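Side-chain contacts in probable phenazine-specific methyltransferase (Pseudomonas aeruginosa, PDB 2IP2), which catalyses the S-adenosyl-L-methionine-dependent N-methylation of phenazine-1-carboxylate to 5-methylphenazine-1-carboxylate, a step in making the virulence pigment pyocyanine: residues A[94-97]-A[98-102]; A[144-147]-A[148-152]; A[62-65]-A[66-70]. All blocks are in the same frame, centred on the assembly; numbering follows the deposited sequence. Where two conformers were deposited one is given.

Interaction 1 of 3, residues A[94-97]-A[98-102]; sequences SFRD and MVLFY
F95 and M98 form a Met-aromatic contact at the start of helix 96-102, a short helix between helix 6-30 and helix 140-150. The two side chains run alongside each other and point the same way. M98 is nearly straight as far as SD and then bends (chi3 71°), which carries CE to 4.0 Å from F95 CD2. The sulfur stays further off, with SD 5.2 Å from the centroid of the F95 ring and approaching it obliquely. Nearer the backbone, M98 CG sits over the centre of the Y102 ring, 3.6 Å above its plane, so the methionine lies between F95, just ahead of the helix, and Y102, within it. I13 of the second subunit packs on both F95 and M98, and W20 of that subunit meets the Y102 ring, so this face of the helix belongs to the dimer interface.

The backbone of the first turn is well formed. F95 O accepts from V99 N at 2.8 Å, an almost straight bond (170°), while V99 CG2 lies just beside that same carbonyl oxygen. On another side of the helix, R96 stretches out with its chain extended from CG to NE and lays one face of its guanidinium over a methyl of L100, the nearest pair being NH2 and CD1 at 3.7 Å. L100 continues onto Y26 and T29 of helix 6-30, whereas F101 turns to helix 140-150 and packs on R145 and A149. The M98 amide donates a hydrogen bond to a water, N to O 2.9 Å. Ahead of the helix, S94 OG is also within hydrogen-bonding reach of the carbonyls R89 O and V91 O, which must share its one proton, and it caps the first turn by accepting from R96 N at 3.3 Å (157°).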
loop_
_atom_site.group_PDB
_atom_site.type_symbol
_atom_site.label_atom_id
_atom_site.label_comp_id
_atom_site.label_asym_id
_atom_site.label_seq_id
_atom_site.Cartn_x
_atom_site.Cartn_y
_atom_site.Cartn_z
ATOM N N SER A 94 10.476 -18.301 4.926
ATOM C CA SER A 94 10.111 -17.230 3.984
ATOM C C SER A 94 9.080 -16.305 4.634
ATOM O O SER A 94 8.590 -16.562 5.741
ATOM C CB SER A 94 9.508 -17.837 2.728
ATOM O OG SER A 94 8.308 -18.508 3.087
ATOM N N PHE A 95 8.718 -15.250 3.902
ATOM C CA PHE A 95 7.620 -14.339 4.308
ATOM C C PHE A 95 6.247 -14.800 3.811
ATOM O O PHE A 95 5.218 -14.118 4.031
ATOM C CB PHE A 95 7.932 -12.950 3.795
ATOM C CG PHE A 95 9.023 -12.258 4.563
ATOM C CD1 PHE A 95 9.929 -12.978 5.320
ATOM C CD2 PHE A 95 9.132 -10.869 4.549
ATOM C CE1 PHE A 95 10.946 -12.334 6.033
ATOM C CE2 PHE A 95 10.150 -10.205 5.286
ATOM C CZ PHE A 95 11.054 -10.941 6.015
ATOM N N ARG A 96 6.237 -15.987 3.184
ATOM C CA ARG A 96 5.025 -16.451 2.484
ATOM C C ARG A 96 3.804 -16.460 3.396
ATOM O O ARG A 96 2.786 -15.868 3.071
ATOM C CB ARG A 96 5.220 -17.845 1.848
ATOM C CG ARG A 96 3.924 -18.445 1.369
ATOM C CD ARG A 96 4.053 -19.842 0.630
ATOM N NE ARG A 96 2.762 -20.535 0.746
ATOM C CZ ARG A 96 1.769 -20.463 -0.134
ATOM N NH1 ARG A 96 1.904 -19.771 -1.255
ATOM N NH2 ARG A 96 0.648 -21.121 0.104
ATOM N N ASP A 97 3.879 -17.154 4.539
ATOM C CA ASP A 97 2.711 -17.224 5.421
ATOM C C ASP A 97 2.361 -15.885 6.030
ATOM O O ASP A 97 1.214 -15.674 6.370
ATOM C CB ASP A 97 2.979 -18.213 6.555
ATOM C CG ASP A 97 3.066 -19.615 6.006
ATOM O OD1 ASP A 97 2.118 -19.995 5.259
ATOM O OD2 ASP A 97 4.092 -20.263 6.225
ATOM N N MET A 98 3.364 -15.049 6.258
ATOM C CA MET A 98 3.092 -13.675 6.765
ATOM C C MET A 98 2.298 -12.866 5.712
ATOM O O MET A 98 1.251 -12.258 6.024
ATOM C CB MET A 98 4.394 -12.951 7.138
ATOM C CG MET A 98 4.170 -11.588 7.798
ATOM S SD MET A 98 5.585 -10.506 7.678
ATOM C CE MET A 98 5.459 -10.180 5.905
ATOM N N VAL A 99 2.741 -12.914 4.463
ATOM C CA VAL A 99 2.010 -12.216 3.357
ATOM C C VAL A 99 0.528 -12.631 3.294
ATOM O O VAL A 99 -0.386 -11.800 3.149
ATOM C CB VAL A 99 2.705 -12.455 1.979
ATOM C CG1 VAL A 99 1.820 -11.970 0.784
ATOM C CG2 VAL A 99 4.141 -11.797 1.951
ATOM N N LEU A 100 0.292 -13.939 3.388
ATOM C CA LEU A 100 -1.076 -14.487 3.307
ATOM C C LEU A 100 -1.935 -14.011 4.462
ATOM O O LEU A 100 -3.034 -13.528 4.223
ATOM C CB LEU A 100 -1.079 -16.024 3.215
ATOM C CG LEU A 100 -0.468 -16.626 1.918
ATOM C CD1 LEU A 100 -0.348 -18.174 2.060
ATOM C CD2 LEU A 100 -1.241 -16.138 0.644
ATOM N N PHE A 101 -1.414 -14.096 5.692
ATOM C CA PHE A 101 -2.179 -13.671 6.882
ATOM C C PHE A 101 -2.432 -12.172 6.825
ATOM O O PHE A 101 -3.526 -11.678 7.069
ATOM C CB PHE A 101 -1.430 -14.049 8.163
ATOM C CG PHE A 101 -2.318 -14.014 9.383
ATOM C CD1 PHE A 101 -2.560 -12.807 10.022
ATOM C CD2 PHE A 101 -2.980 -15.152 9.809
ATOM C CE1 PHE A 101 -3.399 -12.731 11.157
ATOM C CE2 PHE A 101 -3.840 -15.102 10.932
ATOM C CZ PHE A 101 -4.038 -13.867 11.602
ATOM N N TYR A 102 -1.433 -11.436 6.372
ATOM C CA TYR A 102 -1.570 -9.966 6.340
ATOM C C TYR A 102 -2.569 -9.533 5.282
ATOM O O TYR A 102 -3.334 -8.571 5.467
ATOM C CB TYR A 102 -0.213 -9.393 6.061
ATOM C CG TYR A 102 0.675 -9.270 7.299
ATOM C CD1 TYR A 102 0.547 -10.121 8.412
ATOM C CD2 TYR A 102 1.635 -8.297 7.344
ATOM C CE1 TYR A 102 1.389 -9.942 9.564
ATOM C CE2 TYR A 102 2.472 -8.114 8.477
ATOM C CZ TYR A 102 2.352 -8.932 9.544
ATOM O OH TYR A 102 3.220 -8.745 10.622
HETATM O O HOH W 1 5.919 -16.049 7.130
#

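Interaction 2 of 3, residues A[144-147]-A[148-152]; sequences RRFL and LAMKA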
loop_
_atom_site.group_PDB
_atom_site.type_symbol
_atom_site.label_atom_id
_atom_site.label_comp_id
_atom_site.label_asym_id
_atom_site.label_seq_id
_atom_site.Cartn_x
_atom_site.Cartn_y
_atom_site.Cartn_z
ATOM N N ARG A 144 -2.849 -21.478 14.127
ATOM C CA ARG A 144 -1.792 -22.105 13.323
ATOM C C ARG A 144 -1.197 -21.168 12.263
ATOM O O ARG A 144 0.018 -20.985 12.166
ATOM C CB ARG A 144 -2.370 -23.340 12.608
ATOM C CG ARG A 144 -1.347 -24.189 11.812
ATOM C CD ARG A 144 -2.057 -25.293 10.997
ATOM N NE ARG A 144 -2.949 -24.766 9.953
ATOM C CZ ARG A 144 -2.531 -24.226 8.806
ATOM N NH1 ARG A 144 -1.240 -24.143 8.542
ATOM N NH2 ARG A 144 -3.414 -23.793 7.906
ATOM N N ARG A 145 -2.058 -20.555 11.479
ATOM C CA ARG A 145 -1.568 -19.606 10.459
ATOM C C ARG A 145 -0.843 -18.391 11.010
ATOM O O ARG A 145 0.138 -17.846 10.379
ATOM C CB ARG A 145 -2.730 -19.179 9.607
ATOM C CG ARG A 145 -3.179 -20.314 8.630
ATOM C CD ARG A 145 -4.237 -19.800 7.661
ATOM N NE ARG A 145 -5.516 -19.549 8.308
ATOM C CZ ARG A 145 -5.987 -18.322 8.525
ATOM N NH1 ARG A 145 -5.290 -17.268 8.113
ATOM N NH2 ARG A 145 -7.140 -18.149 9.150
ATOM N N PHE A 146 -1.295 -17.924 12.172
ATOM C CA PHE A 146 -0.656 -16.719 12.723
ATOM C C PHE A 146 0.770 -17.036 13.178
ATOM O O PHE A 146 1.716 -16.210 12.987
ATOM C CB PHE A 146 -1.493 -16.055 13.843
ATOM C CG PHE A 146 -0.848 -14.787 14.370
ATOM C CD1 PHE A 146 -0.673 -13.700 13.511
ATOM C CD2 PHE A 146 -0.355 -14.709 15.660
ATOM C CE1 PHE A 146 0.004 -12.536 13.964
ATOM C CE2 PHE A 146 0.244 -13.504 16.124
ATOM C CZ PHE A 146 0.408 -12.459 15.244
ATOM N N LEU A 147 0.935 -18.221 13.786
ATOM C CA LEU A 147 2.238 -18.686 14.209
ATOM C C LEU A 147 3.177 -18.787 12.994
ATOM O O LEU A 147 4.307 -18.319 13.053
ATOM C CB LEU A 147 2.136 -20.037 14.965
ATOM C CG LEU A 147 1.507 -20.035 16.380
ATOM C CD1 LEU A 147 1.515 -21.448 16.932
ATOM C CD2 LEU A 147 2.230 -19.063 17.328
ATOM N N LEU A 148 2.703 -19.366 11.891
ATOM C CA LEU A 148 3.492 -19.421 10.659
ATOM C C LEU A 148 3.811 -18.000 10.150
ATOM O O LEU A 148 4.901 -17.724 9.649
ATOM C CB LEU A 148 2.718 -20.199 9.576
ATOM C CG LEU A 148 2.864 -21.690 9.225
ATOM C CD1 LEU A 148 3.602 -22.480 10.235
ATOM C CD2 LEU A 148 1.461 -22.314 8.735
ATOM N N ALA A 149 2.863 -17.093 10.283
ATOM C CA ALA A 149 3.152 -15.708 9.872
ATOM C C ALA A 149 4.221 -15.060 10.767
ATOM O O ALA A 149 5.040 -14.255 10.303
ATOM C CB ALA A 149 1.922 -14.911 9.885
ATOM N N MET A 150 4.204 -15.393 12.060
ATOM C CA MET A 150 5.171 -14.802 13.013
ATOM C C MET A 150 6.589 -15.347 12.805
ATOM O O MET A 150 7.579 -14.711 13.182
ATOM C CB MET A 150 4.684 -15.055 14.430
ATOM C CG MET A 150 3.545 -14.169 14.824
ATOM S SD MET A 150 3.883 -12.407 14.587
ATOM C CE MET A 150 5.216 -12.119 15.789
ATOM N N LYS A 151 6.690 -16.494 12.142
ATOM C CA LYS A 151 7.997 -17.003 11.723
ATOM C C LYS A 151 8.832 -16.060 10.851
ATOM O O LYS A 151 10.082 -16.174 10.843
ATOM C CB LYS A 151 7.846 -18.362 11.059
ATOM C CG LYS A 151 7.561 -19.476 12.067
ATOM C CD LYS A 151 7.733 -20.793 11.365
ATOM C CE LYS A 151 8.113 -21.895 12.309
ATOM N NZ LYS A 151 8.139 -23.230 11.579
ATOM N N ALA A 152 8.187 -15.126 10.137
ATOM C CA ALA A 152 8.945 -14.156 9.331
ATOM C C ALA A 152 9.936 -13.384 10.221
ATOM O O ALA A 152 11.027 -12.991 9.781
ATOM C CB ALA A 152 7.996 -13.197 8.587
#
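F146 and M150, one turn apart near the C-terminal end of helix 140-150, pair in a combined CH-pi and Met-aromatic contact. This is the tight part. The first torsion of M150 (chi1 -75°) sets CG over the phenylalanine, and the bend at chi2 (-54°) brings SD to the ring as well. CG stands over one face of the F146 ring, 3.8 Å from the centroid and 22° off the normal, shifted toward the rim. The sulfur follows more obliquely, and SD comes within 3.5 Å of F146 CZ. F132 meets the F146 ring edge-to-face, and F101 meets it at an angle. M150 also touches R241, a predicted S-adenosyl-L-methionine-binding residue, so the contact lies beside the probable cofactor site. R145 leads off toward F101 and Y135, with NH2 in a salt bridge to E105.

The solvent side is looser. R144 and L147 are exposed; R144 has two deposited conformers and its NH2 is paired with D141, so its close approach to L148 is doubtful. The amine of K151 reaches E92 only as a long, weak ion pair. Helical backbone bonds run beneath all this, straightest from L148 N to R144 O and progressively more bent toward the last one, from K151 N to L147 O at 3.1 Å.

Interaction 3 of 3, residues A[62-65]-A[66-70]; sequences MRLL and VAFEI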
loop_
_atom_site.group_PDB
_atom_site.type_symbol
_atom_site.label_atom_id
_atom_site.label_comp_id
_atom_site.label_asym_id
_atom_site.label_seq_id
_atom_site.Cartn_x
_atom_site.Cartn_y
_atom_site.Cartn_z
ATOM N N MET A 62 2.529 -9.927 -14.099
ATOM C CA MET A 62 3.972 -10.156 -14.023
ATOM C C MET A 62 4.742 -8.882 -14.460
ATOM O O MET A 62 5.760 -8.589 -13.860
ATOM C CB MET A 62 4.395 -11.370 -14.877
ATOM C CG MET A 62 3.887 -12.761 -14.350
ATOM S SD MET A 62 4.613 -13.119 -12.739
ATOM C CE MET A 62 6.391 -13.024 -13.048
ATOM N N ARG A 63 4.270 -8.178 -15.501
ATOM C CA ARG A 63 4.848 -6.911 -15.932
ATOM C C ARG A 63 4.971 -5.929 -14.745
ATOM O O ARG A 63 6.029 -5.304 -14.535
ATOM C CB ARG A 63 3.932 -6.275 -16.980
ATOM C CG ARG A 63 4.499 -5.127 -17.680
ATOM C CD ARG A 63 3.787 -5.056 -19.054
ATOM N NE ARG A 63 2.373 -4.708 -18.938
ATOM C CZ ARG A 63 1.685 -4.263 -19.970
ATOM N NH1 ARG A 63 2.315 -4.157 -21.147
ATOM N NH2 ARG A 63 0.421 -3.895 -19.841
ATOM N N LEU A 64 3.881 -5.821 -13.984
ATOM C CA LEU A 64 3.840 -4.999 -12.781
ATOM C C LEU A 64 4.870 -5.450 -11.730
ATOM O O LEU A 64 5.651 -4.642 -11.208
ATOM C CB LEU A 64 2.412 -5.062 -12.193
ATOM C CG LEU A 64 2.126 -4.161 -10.998
ATOM C CD1 LEU A 64 0.636 -3.886 -10.947
ATOM C CD2 LEU A 64 2.619 -4.812 -9.685
ATOM N N LEU A 65 4.874 -6.745 -11.394
ATOM C CA LEU A 65 5.731 -7.224 -10.307
ATOM C C LEU A 65 7.200 -7.079 -10.709
ATOM O O LEU A 65 8.031 -6.730 -9.863
ATOM C CB LEU A 65 5.430 -8.679 -9.985
ATOM C CG LEU A 65 4.055 -8.786 -9.298
ATOM C CD1 LEU A 65 3.582 -10.245 -9.184
ATOM C CD2 LEU A 65 3.999 -8.064 -7.901
ATOM N N VAL A 66 7.512 -7.394 -11.961
ATOM C CA VAL A 66 8.933 -7.257 -12.492
ATOM C C VAL A 66 9.369 -5.780 -12.454
ATOM O O VAL A 66 10.531 -5.461 -12.092
ATOM C CB VAL A 66 9.115 -7.835 -13.939
ATOM C CG1 VAL A 66 10.525 -7.521 -14.539
ATOM C CG2 VAL A 66 8.850 -9.375 -13.997
ATOM N N ALA A 67 8.453 -4.881 -12.822
ATOM C CA ALA A 67 8.786 -3.431 -12.841
ATOM C C ALA A 67 9.132 -2.945 -11.429
ATOM O O ALA A 67 9.971 -2.050 -11.249
ATOM C CB ALA A 67 7.638 -2.563 -13.483
ATOM N N PHE A 68 8.558 -3.584 -10.408
ATOM C CA PHE A 68 8.883 -3.284 -9.037
ATOM C C PHE A 68 9.928 -4.272 -8.475
ATOM O O PHE A 68 10.096 -4.428 -7.254
ATOM C CB PHE A 68 7.572 -3.220 -8.185
ATOM C CG PHE A 68 6.796 -1.909 -8.327
ATOM C CD1 PHE A 68 7.298 -0.717 -7.749
ATOM C CD2 PHE A 68 5.541 -1.873 -8.950
ATOM C CE1 PHE A 68 6.596 0.480 -7.846
ATOM C CE2 PHE A 68 4.820 -0.679 -9.037
ATOM C CZ PHE A 68 5.349 0.513 -8.500
ATOM N N GLU A 69 10.661 -4.951 -9.361
ATOM C CA GLU A 69 11.802 -5.790 -8.923
ATOM C C GLU A 69 11.438 -6.914 -7.986
ATOM O O GLU A 69 12.259 -7.390 -7.203
ATOM C CB GLU A 69 12.945 -4.920 -8.336
ATOM C CG GLU A 69 13.501 -3.998 -9.426
ATOM C CD GLU A 69 14.649 -3.115 -8.930
ATOM O OE1 GLU A 69 15.191 -3.404 -7.823
ATOM O OE2 GLU A 69 14.957 -2.143 -9.652
ATOM N N ILE A 70 10.202 -7.370 -8.092
ATOM C CA ILE A 70 9.763 -8.528 -7.335
ATOM C C ILE A 70 10.085 -9.809 -8.062
ATOM O O ILE A 70 10.742 -10.683 -7.482
ATOM C CB ILE A 70 8.302 -8.386 -6.882
ATOM C CG1 ILE A 70 8.308 -7.325 -5.752
ATOM C CG2 ILE A 70 7.747 -9.750 -6.383
ATOM C CD1 ILE A 70 7.003 -6.777 -5.328
#
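L65 and I70 touch at their ends, CD2 of the leucine 4.2 Å from CD1 of the isoleucine, with the two side chains crossing at a slant. In L65 the CG lies anti to the carbonyl carbon (chi1 -71°) and the chain is extended at chi2; I70 adopts the same kind of first torsion for its CG1 branch, and its CB comes within 3.4 Å of L65 O. Both residues then pack on V25 of helix 6-30. The two branches of V66 divide: CG1 is anti to the amide nitrogen, while CG2 sits beside that nitrogen and presses to 3.2 Å from M62 O, the carbonyl that accepts from V66 N at 2.8 Å.

The apolar L65-I70 pair spans a Schellman motif, which ends helix 55-67 in the dimerisation domain. E69 supplies the positive phi (61°) that turns the chain back, letting I70 N reach L65 O at 2.9 Å and E69 N reach V66 O at 2.8 Å. F68, the first residue to leave helical geometry, still donates to L64 O, and only weakly to L65 O. With chi1 at -79°, its ring leans back along the helix, CD2 3.6 Å from L64 O. K21 makes a cation-pi contact with this ring, and P282 of the second subunit packs on it. L64 has two deposited conformers, so its side-chain contact with F68 is doubtful. R63 is bent at chi3, and its NH2 forms a salt bridge with D288 of the second subunit.

Along the chain the order is interaction 3, then interaction 1, then interaction 2, each within or at the end of a separate helix: 55-67, 96-102 and 140-150. Interactions 1 and 2 are neighbours, their centres 8 Å apart, and they touch directly where M98 CB meets A149 O at 3.5 Å. Interaction 3 stands apart in the dimerisation domain, its centre 19 Å from that of interaction 1 and 26 Å from that of interaction 2. Helix 6-30 packs against both 62-70 and 94-102, and the second subunit also reaches both. Helix 96-102 therefore connects the dimer interface to the helix beside the predicted cofactor site.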